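Local coordinates for protein beta-L-arabinobiosidase (Bacteroides thetaiotaomicron, PDB 5MQR) that probably acts as a multi-domain glycoside hydrolase in the breakdown of plant pectin, with a sialidase-like beta propeller as one of its modules, at residues A[73-78]-A[392-398]; A[102-107]-A[119-125]. All blocks are in the same frame, centred on the assembly; numbering follows the deposited sequence.

Both contacts lie in the propeller module and involve the same four-stranded antiparallel blade, in the order 74-83, 86-94, 104-110, 120-123. Contact 1 is at one border of this blade, where 73-78 meets the 392-398 turn of the adjacent sheet. Contact 2 is at the other border, where 102-107 pairs with 119-125 as a hairpin. Their centres are about 14 Å apart and their nearest atoms about 5 Å apart, so they do not touch. Strand 86-94 runs between them. A bound calcium ion lies about 9 Å from the side chain of Pro78 in contact 1, and one lies about 10 Å from that of Leu107 in contact 2.

Contact 1 (A[73-78]-A[392-398]); sequences TYNHQP and SVNKEDM
Lys395 turns CG beside its backbone N (chi1 -42°) and then runs extended across one face of the His76 ring. That ring reaches the lysine because His76 CG is anti to its own backbone N (chi1 -162°). Lys395 CD sits over the face, offset toward the rim and 3.7 Å from the centroid of the His76 ring, a CH-pi contact. At the ring edge, His76 ND1 and Ser392 OG share a hydrogen bond of 2.9 Å. Face and edge together limit how the imidazole can rotate. Tyr74 runs alongside the lysine, with Tyr74 CE1 3.7 Å from Lys395 CD. Lys395 NZ bonds to Tyr364 O and forms a salt bridge with Glu98, whose OE1 also hydrogen-bonds Tyr74 OH.

Asn75 grips the turn twice. Asn75 N donates to Lys395 O at 3.0 Å and 164°, from above the carbonyl plane. Asn75 ND2 donates to Glu396 O at 2.9 Å, somewhat tilted from that carbonyl plane. Within the turn, Glu396 and Asp397 form a classic beta bulge opposite Val393, whose O accepts from both of their N atoms. Beyond it, the selenomethionine at Met398 bends so that Met398 SE lies 3.6 Å from Asn75 CB. Met398 CE packs 3.6 Å from Pro78 CB.

The contact is buried. It joins the edge strand 74-83 of one propeller blade to the hairpin of strands 387-393 and 397-403 in the next sheet. Glu396 forms salt bridges with Lys365 and Arg359. Met398 also touches Val57 of strand 52-57 and Tyr89 of strand 86-94, so it packs between the two sheets.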
ATOM      1  N   THR A  73     -15.807 -34.560 -20.094  1.00 25.55           N
ATOM      2  CA  THR A  73     -14.844 -34.444 -18.994  1.00 25.15           C
ATOM      3  C   THR A  73     -13.433 -33.979 -19.376  1.00 24.76           C
ATOM      4  O   THR A  73     -12.596 -33.853 -18.492  1.00 24.24           O
ATOM      5  CB  THR A  73     -14.731 -35.749 -18.197  1.00 25.30           C
ATOM      6  OG1 THR A  73     -14.138 -36.754 -19.014  1.00 25.54           O
ATOM      7  CG2 THR A  73     -16.119 -36.196 -17.717  1.00 25.84           C
ATOM      8  N   TYR A  74     -13.183 -33.735 -20.662  1.00 25.02           N
ATOM      9  CA  TYR A  74     -12.039 -32.964 -21.125  1.00 25.05           C
ATOM     10  C   TYR A  74     -12.536 -31.580 -21.496  1.00 24.22           C
ATOM     11  O   TYR A  74     -13.255 -31.425 -22.475  1.00 24.04           O
ATOM     12  CB  TYR A  74     -11.350 -33.609 -22.336  1.00 26.50           C
ATOM     13  CG  TYR A  74     -10.208 -32.766 -22.886  1.00 26.88           C
ATOM     14  CD1 TYR A  74      -8.955 -32.811 -22.304  1.00 27.10           C
ATOM     15  CD2 TYR A  74     -10.392 -31.922 -23.978  1.00 27.34           C
ATOM     16  CE1 TYR A  74      -7.909 -32.049 -22.791  1.00 27.64           C
ATOM     17  CE2 TYR A  74      -9.356 -31.149 -24.471  1.00 27.79           C
ATOM     18  CZ  TYR A  74      -8.117 -31.211 -23.869  1.00 27.72           C
ATOM     19  OH  TYR A  74      -7.081 -30.447 -24.349  1.00 28.48           O
ATOM     20  N   ASN A  75     -12.139 -30.582 -20.705  1.00 23.69           N
ATOM     21  CA  ASN A  75     -12.559 -29.204 -20.888  1.00 23.46           C
ATOM     22  C   ASN A  75     -11.317 -28.337 -20.658  1.00 23.76           C
ATOM     23  O   ASN A  75     -10.696 -28.444 -19.594  1.00 23.45           O
ATOM     24  CB  ASN A  75     -13.662 -28.835 -19.887  1.00 23.16           C
ATOM     25  CG  ASN A  75     -14.896 -29.748 -19.974  1.00 23.58           C
ATOM     26  OD1 ASN A  75     -15.720 -29.612 -20.889  1.00 23.78           O
ATOM     27  ND2 ASN A  75     -15.027 -30.678 -19.008  1.00 23.00           N
ATOM     28  N   HIS A  76     -10.955 -27.476 -21.624  1.00 24.20           N
ATOM     29  CA  HIS A  76      -9.656 -26.785 -21.592  1.00 24.27           C
ATOM     30  C   HIS A  76      -9.648 -25.526 -22.456  1.00 24.55           C
ATOM     31  O   HIS A  76     -10.609 -25.251 -23.178  1.00 24.57           O
ATOM     32  CB  HIS A  76      -8.582 -27.767 -22.065  1.00 24.20           C
ATOM     33  CG  HIS A  76      -7.177 -27.399 -21.720  1.00 24.31           C
ATOM     34  ND1 HIS A  76      -6.808 -26.793 -20.534  1.00 24.13           N
ATOM     35  CD2 HIS A  76      -6.025 -27.621 -22.397  1.00 24.75           C
ATOM     36  CE1 HIS A  76      -5.503 -26.643 -20.505  1.00 23.93           C
ATOM     37  NE2 HIS A  76      -5.001 -27.141 -21.622  1.00 24.41           N
ATOM     38  N   GLN A  77      -8.570 -24.747 -22.331  1.00 24.98           N
ATOM     39  CA  GLN A  77      -8.242 -23.653 -23.247  1.00 25.35           C
ATOM     40  C   GLN A  77      -9.304 -22.562 -23.287  1.00 24.57           C
ATOM     41  O   GLN A  77      -9.951 -22.346 -24.331  1.00 24.09           O
ATOM     42  CB  GLN A  77      -7.981 -24.208 -24.637  1.00 27.13           C
ATOM     43  CG  GLN A  77      -7.343 -23.195 -25.573  1.00 28.14           C
ATOM     44  CD  GLN A  77      -6.049 -23.688 -26.149  1.00 29.46           C
ATOM     45  OE1 GLN A  77      -5.020 -23.000 -26.049  1.00 31.14           O
ATOM     46  NE2 GLN A  77      -6.064 -24.904 -26.714  1.00 29.98           N
ATOM     47  N   PRO A  78      -9.509 -21.891 -22.138  1.00 23.72           N
ATOM     48  CA  PRO A  78     -10.495 -20.832 -22.126  1.00 23.92           C
ATOM     49  C   PRO A  78     -10.023 -19.556 -22.814  1.00 23.52           C
ATOM     50  O   PRO A  78      -8.818 -19.288 -22.866  1.00 23.19           O
ATOM     51  CB  PRO A  78     -10.757 -20.600 -20.629  1.00 23.79           C
ATOM     52  CG  PRO A  78      -9.487 -20.996 -19.970  1.00 23.39           C
ATOM     53  CD  PRO A  78      -8.925 -22.116 -20.802  1.00 23.53           C
ATOM     54  N   SER A 392      -8.255 -23.483 -16.759  1.00 21.04           N
ATOM     55  CA  SER A 392      -8.883 -24.754 -16.446  1.00 21.93           C
ATOM     56  C   SER A 392      -8.136 -25.331 -15.270  1.00 21.70           C
ATOM     57  O   SER A 392      -7.036 -24.887 -14.939  1.00 21.33           O
ATOM     58  CB  SER A 392      -8.852 -25.706 -17.653  1.00 22.84           C
ATOM     59  OG  SER A 392      -7.599 -26.359 -17.819  1.00 23.36           O
ATOM     60  N   VAL A 393      -8.752 -26.291 -14.610  1.00 21.68           N
ATOM     61  CA  VAL A 393      -8.046 -27.070 -13.601  1.00 21.54           C
ATOM     62  C   VAL A 393      -8.092 -28.506 -14.066  1.00 21.88           C
ATOM     63  O   VAL A 393      -9.179 -29.041 -14.311  1.00 22.41           O
ATOM     64  CB  VAL A 393      -8.655 -26.909 -12.201  1.00 21.25           C
ATOM     65  CG1 VAL A 393      -8.078 -27.938 -11.232  1.00 21.06           C
ATOM     66  CG2 VAL A 393      -8.428 -25.481 -11.700  1.00 21.07           C
ATOM     67  N   ASN A 394      -6.910 -29.115 -14.181  1.00 21.69           N
ATOM     68  CA  ASN A 394      -6.740 -30.501 -14.662  1.00 22.01           C
ATOM     69  C   ASN A 394      -7.219 -30.749 -16.086  1.00 22.36           C
ATOM     70  O   ASN A 394      -7.421 -31.897 -16.456  1.00 22.87           O
ATOM     71  CB  ASN A 394      -7.462 -31.501 -13.727  1.00 22.06           C
ATOM     72  CG  ASN A 394      -6.987 -31.423 -12.303  1.00 21.55           C
ATOM     73  OD1 ASN A 394      -5.811 -31.252 -12.040  1.00 21.31           O
ATOM     74  ND2 ASN A 394      -7.902 -31.575 -11.376  1.00 21.86           N
ATOM     75  N   LYS A 395      -7.417 -29.707 -16.893  1.00 22.75           N
ATOM     76  CA  LYS A 395      -8.150 -29.852 -18.177  1.00 23.13           C
ATOM     77  C   LYS A 395      -9.492 -30.562 -17.983  1.00 22.83           C
ATOM     78  O   LYS A 395      -9.921 -31.365 -18.822  1.00 22.71           O
ATOM     79  CB  LYS A 395      -7.334 -30.592 -19.221  1.00 23.97           C
ATOM     80  CG  LYS A 395      -5.870 -30.194 -19.265  1.00 24.75           C
ATOM     81  CD  LYS A 395      -5.245 -30.600 -20.604  1.00 25.21           C
ATOM     82  CE  LYS A 395      -3.768 -30.255 -20.615  1.00 25.63           C
ATOM     83  NZ  LYS A 395      -3.012 -30.859 -21.757  1.00 26.41           N
ATOM     84  N   GLU A 396     -10.169 -30.220 -16.892  1.00 22.58           N
ATOM     85  CA  GLU A 396     -11.404 -30.916 -16.483  1.00 22.98           C
ATOM     86  C   GLU A 396     -12.503 -29.952 -16.058  1.00 22.74           C
ATOM     87  O   GLU A 396     -13.645 -30.054 -16.510  1.00 22.77           O
ATOM     88  CB  GLU A 396     -11.082 -31.880 -15.343  1.00 22.94           C
ATOM     89  CG  GLU A 396     -12.259 -32.727 -14.872  1.00 23.38           C
ATOM     90  CD  GLU A 396     -11.833 -33.904 -13.999  1.00 23.26           C
ATOM     91  OE1 GLU A 396     -11.320 -34.892 -14.564  1.00 23.40           O
ATOM     92  OE2 GLU A 396     -12.012 -33.844 -12.758  1.00 22.67           O
ATOM     93  N   ASP A 397     -12.160 -29.060 -15.137  1.00 22.62           N
ATOM     94  CA  ASP A 397     -13.092 -28.074 -14.610  1.00 22.79           C
ATOM     95  C   ASP A 397     -12.678 -26.678 -15.109  1.00 22.50           C
ATOM     96  O   ASP A 397     -11.497 -26.378 -15.162  1.00 22.17           O
ATOM     97  CB  ASP A 397     -13.079 -28.114 -13.075  1.00 22.54           C
ATOM     98  CG  ASP A 397     -13.514 -29.451 -12.523  1.00 23.29           C
ATOM     99  OD1 ASP A 397     -14.411 -30.050 -13.142  1.00 24.18           O
ATOM    100  OD2 ASP A 397     -12.982 -29.909 -11.467  1.00 23.15           O
HETATM  101  N   MSE A 398     -13.663 -25.840 -15.450  1.00 22.77           N
HETATM  102  CA  MSE A 398     -13.417 -24.474 -15.934  1.00 22.52           C
HETATM  103  C   MSE A 398     -13.610 -23.514 -14.787  1.00 22.33           C
HETATM  104  O   MSE A 398     -14.589 -23.610 -14.013  1.00 21.90           O
HETATM  105  CB  MSE A 398     -14.292 -24.110 -17.131  1.00 23.08           C
HETATM  106  CG  MSE A 398     -14.270 -25.105 -18.283  1.00 23.62           C
HETATM  107 SE   MSE A 398     -12.447 -25.576 -18.788  1.00 24.36          SE
HETATM  108  CE  MSE A 398     -11.874 -23.796 -19.382  1.00 23.95           C
TER

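Contact 2 (A[102-107]-A[119-125]); sequences PSQTFL and PEIVFPP
The Phe106 ring meets Pro119 and Ile121 obliquely, with Phe106 CD1 3.5 Å from Pro119 CB and Phe106 CE1 3.7 Å from Ile121 CG1. The carbonyl carbon of Glu120 lies at its edge, near the ring plane. Tyr91 of strand 86-94 adds a ring contact, its plane inclined by about 35°. The Phe123 ring has Thr105 CB at its edge. The two rings lie on different faces of an antiparallel beta hairpin, the third and fourth strands of a four-stranded propeller blade.

Phe106 and Ile121 form a non-hydrogen-bonded pair on one side of the hairpin. Thr105 with Phe123 and Leu107 with Glu120 form hydrogen-bonded pairs whose side chains lie on the other. There Leu107 CB also packs 3.9 Å from Val122 CB, and strand 148-157 of the neighbouring blade touches Thr105, Leu107 and Phe123.

Gln104 sets CG between its backbone N and carbonyl carbon (chi1 64°), which sends the amide along Pro125 and across Ile121. Gln104 OE1 lies 3.3 Å from Pro125 CD, and Gln104 NE2 lies 3.6 Å from Ile121 CG1. Cutting this side chain back to alanine would remove the amide, and a gap would probably open beside Pro125 and Ile121.

The register shifts by one residue at a classic beta bulge, with Val122 and Phe123 together opposite the single residue Thr105. Thr105 O accepts two bonds: Val122 N lies in the carbonyl plane at 2.9 Å from Thr105 O, and Phe123 N is tilted 27° from that plane at 3.3 Å from the same oxygen.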
ATOM      1  N   PRO A 102     -15.484 -36.822 -30.373  1.00 31.54           N
ATOM      2  CA  PRO A 102     -15.749 -35.500 -30.954  1.00 31.37           C
ATOM      3  C   PRO A 102     -15.203 -34.336 -30.128  1.00 29.73           C
ATOM      4  O   PRO A 102     -14.627 -34.528 -29.064  1.00 29.33           O
ATOM      5  CB  PRO A 102     -17.292 -35.457 -31.069  1.00 31.72           C
ATOM      6  CG  PRO A 102     -17.783 -36.429 -30.046  1.00 31.85           C
ATOM      7  CD  PRO A 102     -16.725 -37.496 -29.937  1.00 31.92           C
ATOM      8  N   SER A 103     -15.367 -33.136 -30.662  1.00 29.03           N
ATOM      9  CA  SER A 103     -14.719 -31.958 -30.135  1.00 27.99           C
ATOM     10  C   SER A 103     -15.534 -30.758 -30.560  1.00 27.94           C
ATOM     11  O   SER A 103     -15.987 -30.691 -31.718  1.00 28.44           O
ATOM     12  CB  SER A 103     -13.293 -31.864 -30.701  1.00 27.86           C
ATOM     13  OG  SER A 103     -12.528 -30.840 -30.082  1.00 27.39           O
ATOM     14  N   GLN A 104     -15.712 -29.812 -29.645  1.00 26.91           N
ATOM     15  CA  GLN A 104     -16.506 -28.626 -29.918  1.00 26.94           C
ATOM     16  C   GLN A 104     -16.101 -27.501 -29.007  1.00 26.55           C
ATOM     17  O   GLN A 104     -15.310 -27.719 -28.088  1.00 26.81           O
ATOM     18  CB  GLN A 104     -17.986 -28.917 -29.717  1.00 27.27           C
ATOM     19  CG  GLN A 104     -18.349 -29.261 -28.291  1.00 27.12           C
ATOM     20  CD  GLN A 104     -19.675 -29.983 -28.169  1.00 27.72           C
ATOM     21  OE1 GLN A 104     -20.240 -30.474 -29.146  1.00 28.19           O
ATOM     22  NE2 GLN A 104     -20.181 -30.049 -26.943  1.00 27.50           N
ATOM     23  N   THR A 105     -16.661 -26.317 -29.258  1.00 26.20           N
ATOM     24  CA  THR A 105     -16.384 -25.121 -28.478  1.00 25.64           C
ATOM     25  C   THR A 105     -17.667 -24.599 -27.826  1.00 25.46           C
ATOM     26  O   THR A 105     -18.694 -24.489 -28.484  1.00 25.94           O
ATOM     27  CB  THR A 105     -15.756 -24.051 -29.392  1.00 25.71           C
ATOM     28  OG1 THR A 105     -14.534 -24.573 -29.927  1.00 25.89           O
ATOM     29  CG2 THR A 105     -15.490 -22.698 -28.636  1.00 25.02           C
ATOM     30  N   PHE A 106     -17.573 -24.304 -26.532  1.00 24.90           N
ATOM     31  CA  PHE A 106     -18.683 -23.829 -25.697  1.00 25.08           C
ATOM     32  C   PHE A 106     -18.558 -22.331 -25.429  1.00 25.31           C
ATOM     33  O   PHE A 106     -17.444 -21.790 -25.426  1.00 24.55           O
ATOM     34  CB  PHE A 106     -18.676 -24.519 -24.344  1.00 24.35           C
ATOM     35  CG  PHE A 106     -19.222 -25.920 -24.342  1.00 24.31           C
ATOM     36  CD1 PHE A 106     -20.579 -26.150 -24.545  1.00 24.93           C
ATOM     37  CD2 PHE A 106     -18.403 -26.996 -24.033  1.00 23.90           C
ATOM     38  CE1 PHE A 106     -21.103 -27.449 -24.481  1.00 25.23           C
ATOM     39  CE2 PHE A 106     -18.911 -28.279 -23.954  1.00 24.36           C
ATOM     40  CZ  PHE A 106     -20.265 -28.514 -24.178  1.00 24.76           C
ATOM     41  N   LEU A 107     -19.697 -21.681 -25.200  1.00 26.08           N
ATOM     42  CA  LEU A 107     -19.756 -20.279 -24.765  1.00 26.87           C
ATOM     43  C   LEU A 107     -20.685 -20.099 -23.561  1.00 27.91           C
ATOM     44  O   LEU A 107     -21.789 -20.681 -23.522  1.00 28.95           O
ATOM     45  CB  LEU A 107     -20.269 -19.378 -25.878  1.00 27.33           C
ATOM     46  CG  LEU A 107     -20.273 -17.868 -25.638  1.00 27.15           C
ATOM     47  CD1 LEU A 107     -18.847 -17.321 -25.704  1.00 26.74           C
ATOM     48  CD2 LEU A 107     -21.165 -17.177 -26.647  1.00 27.76           C
ATOM     49  N   PRO A 119     -23.170 -23.425 -20.445  1.00 29.11           N
ATOM     50  CA  PRO A 119     -22.392 -23.549 -21.685  1.00 29.44           C
ATOM     51  C   PRO A 119     -23.333 -23.857 -22.817  1.00 30.42           C
ATOM     52  O   PRO A 119     -24.204 -24.704 -22.678  1.00 30.27           O
ATOM     53  CB  PRO A 119     -21.471 -24.748 -21.442  1.00 29.20           C
ATOM     54  CG  PRO A 119     -21.399 -24.879 -19.971  1.00 29.12           C
ATOM     55  CD  PRO A 119     -22.628 -24.261 -19.361  1.00 28.78           C
ATOM     56  N   GLU A 120     -23.155 -23.139 -23.908  1.00 31.68           N
ATOM     57  CA  GLU A 120     -23.959 -23.264 -25.094  1.00 33.12           C
ATOM     58  C   GLU A 120     -22.960 -23.637 -26.192  1.00 32.03           C
ATOM     59  O   GLU A 120     -21.907 -23.002 -26.290  1.00 31.31           O
ATOM     60  CB  GLU A 120     -24.578 -21.892 -25.363  1.00 35.85           C
ATOM     61  CG  GLU A 120     -26.050 -21.862 -25.686  1.00 39.46           C
ATOM     62  CD  GLU A 120     -26.517 -20.468 -26.116  1.00 42.04           C
ATOM     63  OE1 GLU A 120     -26.228 -19.488 -25.390  1.00 43.86           O
ATOM     64  OE2 GLU A 120     -27.161 -20.359 -27.184  1.00 45.12           O
ATOM     65  N   ILE A 121     -23.265 -24.636 -27.018  1.00 31.03           N
ATOM     66  CA  ILE A 121     -22.359 -25.005 -28.111  1.00 30.49           C
ATOM     67  C   ILE A 121     -22.335 -23.860 -29.131  1.00 30.64           C
ATOM     68  O   ILE A 121     -23.376 -23.493 -29.685  1.00 32.03           O
ATOM     69  CB  ILE A 121     -22.755 -26.332 -28.795  1.00 30.85           C
ATOM     70  CG1 ILE A 121     -22.659 -27.512 -27.799  1.00 30.50           C
ATOM     71  CG2 ILE A 121     -21.857 -26.621 -30.000  1.00 30.86           C
ATOM     72  CD1 ILE A 121     -23.484 -28.719 -28.195  1.00 30.86           C
ATOM     73  N   VAL A 122     -21.155 -23.289 -29.357  1.00 29.37           N
ATOM     74  CA  VAL A 122     -21.007 -22.115 -30.234  1.00 29.23           C
ATOM     75  C   VAL A 122     -20.327 -22.497 -31.562  1.00 29.09           C
ATOM     76  O   VAL A 122     -20.646 -21.930 -32.589  1.00 29.08           O
ATOM     77  CB  VAL A 122     -20.344 -20.927 -29.482  1.00 28.74           C
ATOM     78  CG1 VAL A 122     -18.883 -21.194 -29.133  1.00 28.07           C
ATOM     79  CG2 VAL A 122     -20.489 -19.639 -30.266  1.00 29.35           C
ATOM     80  N   PHE A 123     -19.417 -23.470 -31.532  1.00 29.00           N
ATOM     81  CA  PHE A 123     -18.966 -24.158 -32.745  1.00 29.79           C
ATOM     82  C   PHE A 123     -19.105 -25.673 -32.515  1.00 30.39           C
ATOM     83  O   PHE A 123     -18.483 -26.200 -31.606  1.00 30.17           O
ATOM     84  CB  PHE A 123     -17.537 -23.773 -33.095  1.00 29.38           C
ATOM     85  CG  PHE A 123     -17.366 -22.302 -33.398  1.00 29.28           C
ATOM     86  CD1 PHE A 123     -17.986 -21.734 -34.493  1.00 29.73           C
ATOM     87  CD2 PHE A 123     -16.599 -21.485 -32.579  1.00 28.63           C
ATOM     88  CE1 PHE A 123     -17.845 -20.398 -34.787  1.00 29.61           C
ATOM     89  CE2 PHE A 123     -16.453 -20.134 -32.869  1.00 28.56           C
ATOM     90  CZ  PHE A 123     -17.079 -19.597 -33.978  1.00 29.16           C
ATOM     91  N   PRO A 124     -19.954 -26.362 -33.311  1.00 31.48           N
ATOM     92  CA  PRO A 124     -20.262 -27.757 -33.064  1.00 32.01           C
ATOM     93  C   PRO A 124     -19.262 -28.721 -33.728  1.00 32.69           C
ATOM     94  O   PRO A 124     -18.415 -28.279 -34.513  1.00 33.18           O
ATOM     95  CB  PRO A 124     -21.656 -27.909 -33.717  1.00 32.53           C
ATOM     96  CG  PRO A 124     -21.629 -26.993 -34.871  1.00 32.61           C
ATOM     97  CD  PRO A 124     -20.691 -25.863 -34.499  1.00 32.29           C
ATOM     98  N   PRO A 125     -19.375 -30.033 -33.430  1.00 32.73           N
ATOM     99  CA  PRO A 125     -18.576 -31.063 -34.115  1.00 33.03           C
ATOM    100  C   PRO A 125     -18.650 -30.934 -35.638  1.00 33.63           C
ATOM    101  O   PRO A 125     -19.733 -30.664 -36.183  1.00 33.49           O
ATOM    102  CB  PRO A 125     -19.232 -32.369 -33.664  1.00 33.16           C
ATOM    103  CG  PRO A 125     -19.837 -32.047 -32.337  1.00 32.66           C
ATOM    104  CD  PRO A 125     -20.297 -30.626 -32.442  1.00 32.72           C
TER